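Local atomic coordinates of phosphatidylserine synthase (Haemophilus influenzae, PDB entry 3HSI), a protein that belongs to the phospholipase D superfamily, carrying a phospholipase D active-site motif and a PLD-like domain within a mixed alpha/beta fold. Residues C[382-390]-C[450-458]; C[24-32]-C[403-411]. All coordinates share one frame; numbering follows the deposited sequence.

Overall arrangement
The two contacts lie on opposite sides of the chain's centre, with their own centres 33 Å apart and their nearest atoms about 13 Å apart. Their segments alternate along the chain, in the order 24-32, 382-390, 403-411, 450-458. Strand 391-398, part of one large mixed sheet, separates the middle two: 382-390 is the loop leading into it, and helix 405-415 follows it. Contact 1 holds the C-terminal helix 450-457 against that loop, beside the second subunit. In contact 2, helix 405-415 packs on strand 29-31, which pairs with strand 171-179 in the second sheet. The C-terminal helix and a strand near the N-terminus thus each meet an element that adjoins strand 391-398 in sequence.

Contact 1: residues C[382-390]-C[450-458]; sequences LNPRAWRLD and ADKLVKMIL
The side chain of R385 leaves the backbone with CG beside the backbone N (chi1 -83°) and bends at chi3 (74°), which brings its guanidinium to the C-terminal end of helix 450-457, at the carbonyl of I457. There R385 NH1 donates to I457 O at 2.5 Å, and this oxygen lies in the guanidinium plane. The other nitrogens fix the rotation of the group: side-on, R385 NE meets D390 OD2 at 3.1 Å and R385 NH2 meets D390 OD1 at 2.9 Å. Because I457 O belongs to the C-terminal end of a helix, the positive charge probably suits the local dipole. NH1 also bonds V137 O, and D390 OD1 also accepts from V140 N. This turn-rich loop joins strands 374-378 and 391-398 of the PLD-like domain, and within it N383 OD1 accepts from A386 N in an Asx motif. P384 packs against the last turn of the helix, its CB 3.7 Å from M456 CA and its CD 3.6 Å from K455 O. Water 1 bridges the backbones, accepting from R385 N (3.0 Å) and donating to K455 O (2.8 Å), an oxygen that N282 also binds. L389 CD1 lies over one guanidinium face of R385, offset toward the rim, and touches I457 CG2 at 4.2 Å. M456 packs on V137 of the second subunit.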
# COMPACT_ATOMS: atom_id res chain seq x y z
N LEU C 382 -4.94 -3.83 15.56
CA LEU C 382 -3.75 -3.13 16.08
C LEU C 382 -2.48 -3.52 15.32
O LEU C 382 -1.43 -3.82 15.91
CB LEU C 382 -3.59 -3.39 17.58
CG LEU C 382 -4.78 -2.85 18.39
CD1 LEU C 382 -4.76 -3.35 19.86
CD2 LEU C 382 -4.78 -1.33 18.33
N ASN C 383 -2.60 -3.51 13.99
CA ASN C 383 -1.46 -3.80 13.10
C ASN C 383 -1.31 -2.74 12.00
O ASN C 383 -2.23 -1.97 11.79
CB ASN C 383 -1.60 -5.23 12.53
CG ASN C 383 -2.85 -5.42 11.66
OD1 ASN C 383 -3.68 -4.52 11.47
ND2 ASN C 383 -2.97 -6.61 11.14
N PRO C 384 -0.17 -2.70 11.28
CA PRO C 384 -0.05 -1.71 10.20
C PRO C 384 -1.15 -1.73 9.11
O PRO C 384 -1.45 -0.66 8.58
CB PRO C 384 1.31 -2.02 9.58
CG PRO C 384 2.08 -2.62 10.80
CD PRO C 384 1.07 -3.49 11.42
N ARG C 385 -1.70 -2.90 8.76
CA ARG C 385 -2.87 -3.00 7.82
C ARG C 385 -4.03 -2.14 8.29
O ARG C 385 -4.64 -1.40 7.50
CB ARG C 385 -3.46 -4.43 7.81
CG ARG C 385 -2.80 -5.44 6.93
CD ARG C 385 -3.80 -6.55 6.60
NE ARG C 385 -4.80 -6.08 5.63
CZ ARG C 385 -4.58 -5.97 4.33
NH1 ARG C 385 -3.39 -6.28 3.83
NH2 ARG C 385 -5.53 -5.53 3.52
N ALA C 386 -4.38 -2.31 9.56
CA ALA C 386 -5.44 -1.53 10.21
C ALA C 386 -5.12 -0.02 10.17
O ALA C 386 -6.01 0.80 10.01
CB ALA C 386 -5.64 -2.00 11.63
N TRP C 387 -3.85 0.34 10.23
CA TRP C 387 -3.49 1.77 10.20
C TRP C 387 -3.49 2.43 8.83
O TRP C 387 -3.32 3.66 8.70
CB TRP C 387 -2.12 2.00 10.88
CG TRP C 387 -2.27 2.67 12.22
CD1 TRP C 387 -1.81 3.92 12.57
CD2 TRP C 387 -2.94 2.15 13.37
NE1 TRP C 387 -2.16 4.19 13.87
CE2 TRP C 387 -2.86 3.12 14.38
CE3 TRP C 387 -3.63 0.95 13.64
CZ2 TRP C 387 -3.43 2.94 15.65
CZ3 TRP C 387 -4.21 0.77 14.89
CH2 TRP C 387 -4.09 1.75 15.88
N ARG C 388 -3.66 1.64 7.77
CA ARG C 388 -3.47 2.23 6.47
C ARG C 388 -4.43 1.69 5.46
O ARG C 388 -4.92 2.43 4.61
CB ARG C 388 -2.02 1.99 6.02
CG ARG C 388 -1.62 2.67 4.78
CD ARG C 388 -0.22 2.19 4.34
NE ARG C 388 0.89 2.82 5.07
CZ ARG C 388 1.44 2.35 6.20
NH1 ARG C 388 0.98 1.24 6.79
NH2 ARG C 388 2.46 2.99 6.76
N LEU C 389 -4.68 0.38 5.52
CA LEU C 389 -5.40 -0.28 4.43
C LEU C 389 -6.88 -0.56 4.73
O LEU C 389 -7.73 -0.33 3.87
CB LEU C 389 -4.68 -1.56 4.00
CG LEU C 389 -3.18 -1.40 3.69
CD1 LEU C 389 -2.51 -2.75 3.48
CD2 LEU C 389 -2.99 -0.50 2.47
N ASP C 390 -7.19 -1.04 5.93
CA ASP C 390 -8.55 -1.63 6.16
C ASP C 390 -9.59 -0.66 6.73
O ASP C 390 -9.25 0.37 7.32
CB ASP C 390 -8.48 -2.87 7.05
CG ASP C 390 -7.56 -3.97 6.47
OD1 ASP C 390 -7.37 -4.06 5.25
OD2 ASP C 390 -7.04 -4.78 7.26
N ALA C 450 12.36 -8.61 3.72
CA ALA C 450 11.02 -8.90 3.23
C ALA C 450 10.03 -9.18 4.39
O ALA C 450 8.81 -9.14 4.23
CB ALA C 450 11.06 -10.08 2.26
N ASP C 451 10.58 -9.45 5.57
CA ASP C 451 9.79 -9.69 6.76
C ASP C 451 9.11 -8.38 7.20
O ASP C 451 7.98 -8.40 7.70
CB ASP C 451 10.65 -10.29 7.88
CG ASP C 451 11.70 -9.31 8.43
OD1 ASP C 451 12.63 -8.88 7.70
OD2 ASP C 451 11.57 -8.95 9.62
N LYS C 452 9.80 -7.26 7.00
CA LYS C 452 9.22 -5.94 7.21
C LYS C 452 7.98 -5.72 6.33
O LYS C 452 6.96 -5.19 6.80
CB LYS C 452 10.26 -4.86 6.98
N LEU C 453 8.06 -6.16 5.07
CA LEU C 453 6.93 -6.12 4.14
C LEU C 453 5.74 -6.95 4.62
O LEU C 453 4.60 -6.51 4.58
CB LEU C 453 7.37 -6.56 2.74
CG LEU C 453 6.42 -6.43 1.55
CD1 LEU C 453 5.82 -5.04 1.46
CD2 LEU C 453 7.18 -6.77 0.24
N VAL C 454 6.04 -8.16 5.08
CA VAL C 454 5.04 -9.04 5.65
C VAL C 454 4.28 -8.38 6.81
O VAL C 454 3.04 -8.43 6.85
CB VAL C 454 5.67 -10.35 6.12
CG1 VAL C 454 4.60 -11.24 6.68
CG2 VAL C 454 6.42 -11.02 4.97
N LYS C 455 5.01 -7.77 7.74
CA LYS C 455 4.42 -7.04 8.87
C LYS C 455 3.51 -5.88 8.45
O LYS C 455 2.44 -5.71 9.01
CB LYS C 455 5.49 -6.49 9.82
CG LYS C 455 6.26 -7.54 10.57
CD LYS C 455 7.17 -6.84 11.57
CE LYS C 455 8.59 -7.30 11.41
NZ LYS C 455 9.43 -6.88 12.58
N MSE C 456 3.95 -5.09 7.47
CA MSE C 456 3.16 -3.93 6.99
C MSE C 456 1.91 -4.30 6.20
O MSE C 456 0.94 -3.55 6.18
CB MSE C 456 4.01 -2.99 6.15
CG MSE C 456 4.93 -2.12 6.96
SE MSE C 456 6.20 -1.21 5.83
CE MSE C 456 6.72 -2.65 4.60
N ILE C 457 1.92 -5.44 5.52
CA ILE C 457 0.80 -5.75 4.65
C ILE C 457 -0.03 -6.95 5.07
O ILE C 457 -1.15 -7.09 4.64
CB ILE C 457 1.24 -5.90 3.19
CG1 ILE C 457 2.20 -4.77 2.81
CG2 ILE C 457 0.01 -5.87 2.28
CD1 ILE C 457 2.66 -4.85 1.39
N LEU C 458 0.53 -7.82 5.89
CA LEU C 458 -0.22 -8.93 6.47
C LEU C 458 -0.30 -8.71 7.96
O LEU C 458 -1.38 -8.48 8.51
CB LEU C 458 0.45 -10.28 6.17
CG LEU C 458 0.53 -10.76 4.71
CD1 LEU C 458 1.19 -12.14 4.61
CD2 LEU C 458 -0.85 -10.77 4.02
O HOH W 1 -0.34 -5.55 9.12

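Contact 2: residues C[24-32]-C[403-411]; sequences LQAEQIEFL and QLLAQVEKE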
# COMPACT_ATOMS: atom_id res chain seq x y z
N LEU C 24 -25.35 5.44 28.65
CA LEU C 24 -25.61 4.01 28.54
C LEU C 24 -25.83 3.43 29.92
O LEU C 24 -24.93 3.52 30.76
CB LEU C 24 -24.35 3.39 27.96
CG LEU C 24 -24.27 2.40 26.82
CD1 LEU C 24 -22.80 2.05 26.74
CD2 LEU C 24 -25.06 1.17 27.14
N GLN C 25 -26.98 2.83 30.22
CA GLN C 25 -27.10 2.17 31.52
C GLN C 25 -26.29 0.89 31.57
O GLN C 25 -26.07 0.25 30.53
CB GLN C 25 -28.56 1.98 31.91
CG GLN C 25 -29.32 3.27 31.70
CD GLN C 25 -30.31 3.51 32.77
OE1 GLN C 25 -31.16 2.66 33.04
NE2 GLN C 25 -30.21 4.68 33.42
N ALA C 26 -25.79 0.55 32.75
CA ALA C 26 -24.93 -0.63 32.93
C ALA C 26 -25.68 -1.92 32.60
O ALA C 26 -25.11 -2.88 32.05
CB ALA C 26 -24.37 -0.67 34.37
N GLU C 27 -26.97 -1.91 32.93
CA GLU C 27 -27.86 -3.00 32.64
C GLU C 27 -28.06 -3.18 31.13
O GLU C 27 -28.49 -4.24 30.70
CB GLU C 27 -29.22 -2.70 33.26
CG GLU C 27 -29.96 -1.68 32.43
CD GLU C 27 -31.30 -1.31 32.99
OE1 GLU C 27 -31.82 -2.03 33.88
OE2 GLU C 27 -31.84 -0.27 32.51
N GLN C 28 -27.78 -2.16 30.34
CA GLN C 28 -28.01 -2.26 28.90
C GLN C 28 -26.85 -2.97 28.20
O GLN C 28 -26.95 -3.23 27.02
CB GLN C 28 -28.21 -0.90 28.24
CG GLN C 28 -29.47 -0.14 28.65
CD GLN C 28 -29.51 1.28 28.06
OE1 GLN C 28 -28.58 2.10 28.24
NE2 GLN C 28 -30.59 1.56 27.33
N ILE C 29 -25.77 -3.26 28.93
CA ILE C 29 -24.60 -3.94 28.34
C ILE C 29 -24.34 -5.28 28.99
O ILE C 29 -24.36 -5.38 30.22
CB ILE C 29 -23.27 -3.11 28.47
CG1 ILE C 29 -23.52 -1.65 28.23
CG2 ILE C 29 -22.20 -3.58 27.47
CD1 ILE C 29 -23.01 -0.76 29.33
N GLU C 30 -24.06 -6.29 28.17
CA GLU C 30 -23.57 -7.60 28.63
C GLU C 30 -22.32 -7.99 27.84
O GLU C 30 -22.32 -7.90 26.61
CB GLU C 30 -24.61 -8.70 28.43
CG GLU C 30 -25.91 -8.47 29.18
CD GLU C 30 -26.94 -9.56 28.93
OE1 GLU C 30 -26.56 -10.68 28.49
OE2 GLU C 30 -28.15 -9.31 29.19
N PHE C 31 -21.28 -8.42 28.54
CA PHE C 31 -20.11 -9.06 27.93
C PHE C 31 -20.41 -10.57 27.97
O PHE C 31 -20.54 -11.12 29.05
CB PHE C 31 -18.84 -8.78 28.75
CG PHE C 31 -18.43 -7.34 28.78
CD1 PHE C 31 -18.85 -6.50 29.80
CD2 PHE C 31 -17.60 -6.81 27.78
CE1 PHE C 31 -18.48 -5.16 29.84
CE2 PHE C 31 -17.22 -5.46 27.79
CZ PHE C 31 -17.67 -4.64 28.83
N LEU C 32 -20.56 -11.20 26.81
CA LEU C 32 -20.78 -12.66 26.70
C LEU C 32 -19.49 -13.40 27.01
O LEU C 32 -18.41 -12.84 26.87
CB LEU C 32 -21.27 -13.03 25.28
CG LEU C 32 -22.42 -12.24 24.65
CD1 LEU C 32 -22.84 -12.89 23.32
CD2 LEU C 32 -23.63 -12.11 25.59
N GLN C 403 -18.86 2.41 36.77
CA GLN C 403 -20.08 1.63 36.77
C GLN C 403 -19.92 0.24 36.13
O GLN C 403 -20.65 -0.67 36.48
CB GLN C 403 -21.18 2.39 36.06
CG GLN C 403 -21.57 3.66 36.77
CD GLN C 403 -22.43 4.50 35.87
OE1 GLN C 403 -21.94 5.43 35.25
NE2 GLN C 403 -23.71 4.14 35.74
N LEU C 404 -18.97 0.09 35.21
CA LEU C 404 -18.75 -1.20 34.54
C LEU C 404 -17.61 -2.04 35.12
O LEU C 404 -17.32 -3.12 34.59
CB LEU C 404 -18.45 -0.99 33.06
CG LEU C 404 -19.52 -1.10 31.99
CD1 LEU C 404 -18.85 -1.44 30.64
CD2 LEU C 404 -20.66 -2.12 32.33
N LEU C 405 -16.94 -1.55 36.16
CA LEU C 405 -15.68 -2.18 36.58
C LEU C 405 -15.84 -3.67 36.86
O LEU C 405 -14.96 -4.45 36.52
CB LEU C 405 -15.10 -1.48 37.81
CG LEU C 405 -13.69 -1.93 38.26
CD1 LEU C 405 -12.68 -1.81 37.14
CD2 LEU C 405 -13.21 -1.12 39.47
N ALA C 406 -16.95 -4.07 37.48
CA ALA C 406 -17.13 -5.48 37.85
C ALA C 406 -17.30 -6.36 36.61
O ALA C 406 -16.71 -7.42 36.51
CB ALA C 406 -18.34 -5.66 38.83
N GLN C 407 -18.16 -5.94 35.69
CA GLN C 407 -18.29 -6.66 34.43
C GLN C 407 -16.98 -6.67 33.61
O GLN C 407 -16.65 -7.69 33.04
CB GLN C 407 -19.43 -6.08 33.61
CG GLN C 407 -20.80 -6.33 34.21
CD GLN C 407 -21.81 -5.34 33.71
OE1 GLN C 407 -22.09 -4.36 34.40
NE2 GLN C 407 -22.34 -5.57 32.51
N VAL C 408 -16.26 -5.56 33.52
CA VAL C 408 -14.96 -5.56 32.76
C VAL C 408 -14.00 -6.60 33.35
O VAL C 408 -13.37 -7.37 32.62
CB VAL C 408 -14.26 -4.16 32.73
CG1 VAL C 408 -12.79 -4.25 32.26
CG2 VAL C 408 -15.02 -3.19 31.84
N GLU C 409 -13.92 -6.67 34.68
CA GLU C 409 -12.96 -7.57 35.31
C GLU C 409 -13.36 -9.03 35.14
O GLU C 409 -12.52 -9.89 34.99
CB GLU C 409 -12.79 -7.25 36.80
CG GLU C 409 -11.48 -7.83 37.33
CD GLU C 409 -11.49 -8.02 38.82
OE1 GLU C 409 -12.52 -8.50 39.38
OE2 GLU C 409 -10.46 -7.67 39.43
N LYS C 410 -14.65 -9.31 35.19
CA LYS C 410 -15.16 -10.64 34.94
C LYS C 410 -14.79 -11.13 33.53
O LYS C 410 -14.30 -12.26 33.37
CB LYS C 410 -16.67 -10.65 35.13
CG LYS C 410 -17.33 -11.92 34.65
CD LYS C 410 -18.83 -11.84 34.92
CE LYS C 410 -19.39 -13.17 35.35
NZ LYS C 410 -19.42 -14.10 34.21
N GLU C 411 -15.00 -10.30 32.52
CA GLU C 411 -14.60 -10.64 31.16
C GLU C 411 -13.08 -10.80 31.10
O GLU C 411 -12.58 -11.75 30.49
CB GLU C 411 -15.09 -9.60 30.09
CG GLU C 411 -14.78 -10.05 28.63
CD GLU C 411 -14.75 -8.90 27.57
OE1 GLU C 411 -14.26 -7.80 27.85
OE2 GLU C 411 -15.21 -9.12 26.43
O HOH W 2 -21.69 -8.36 31.51
O HOH W 3 -16.61 -11.39 25.58
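Packing of a helix on a short strand brings together the two large sheets of this phospholipase D-like fold: strand 29-31 runs antiparallel to strand 171-179 in one sheet, while helix 405-415 comes after strand 391-398 of the other and rests V408 and E411 on W369 of its strand 367-370. The strand and the helix segment 405-411 run nearly parallel, 20° apart, with axes 9.0 Å from each other at closest approach. F31 is the main side chain between them, its ring lying against successive turns of the helix. L404 CD1 comes to the ring edge, near its plane, 3.8 Å from F31 CE1, while Q407 CB and V408 CG2 approach obliquely. Toward the N-terminal end of the strand, L404 extends its other methyl, CD2, to I29 CD1, and A26 adds its CB nearby. On the CD2 side of the ring E411 crosses it at about a right angle: with CG anti to the backbone N (chi1 -174°) and the chain extended beyond, its carboxylate plane is turned 50° from the ring plane, and E411 OE1 lies 3.5 Å from F31 CD2. A salt bridge from OE1 to R174 holds the carboxylate there. Q407 reaches toward the strand backbone, where its NE2 makes a weak hydrogen bond to I29 O (3.1 Å) and also donates to water 2. The same water accepts from F31 N at 3.0 Å, so the amide is tied weakly to I29 O directly and to F31 N through water. Further along, water 3 joins the segments again, donating to L32 O at 2.6 Å and to E411 OE2 at 2.8 Å.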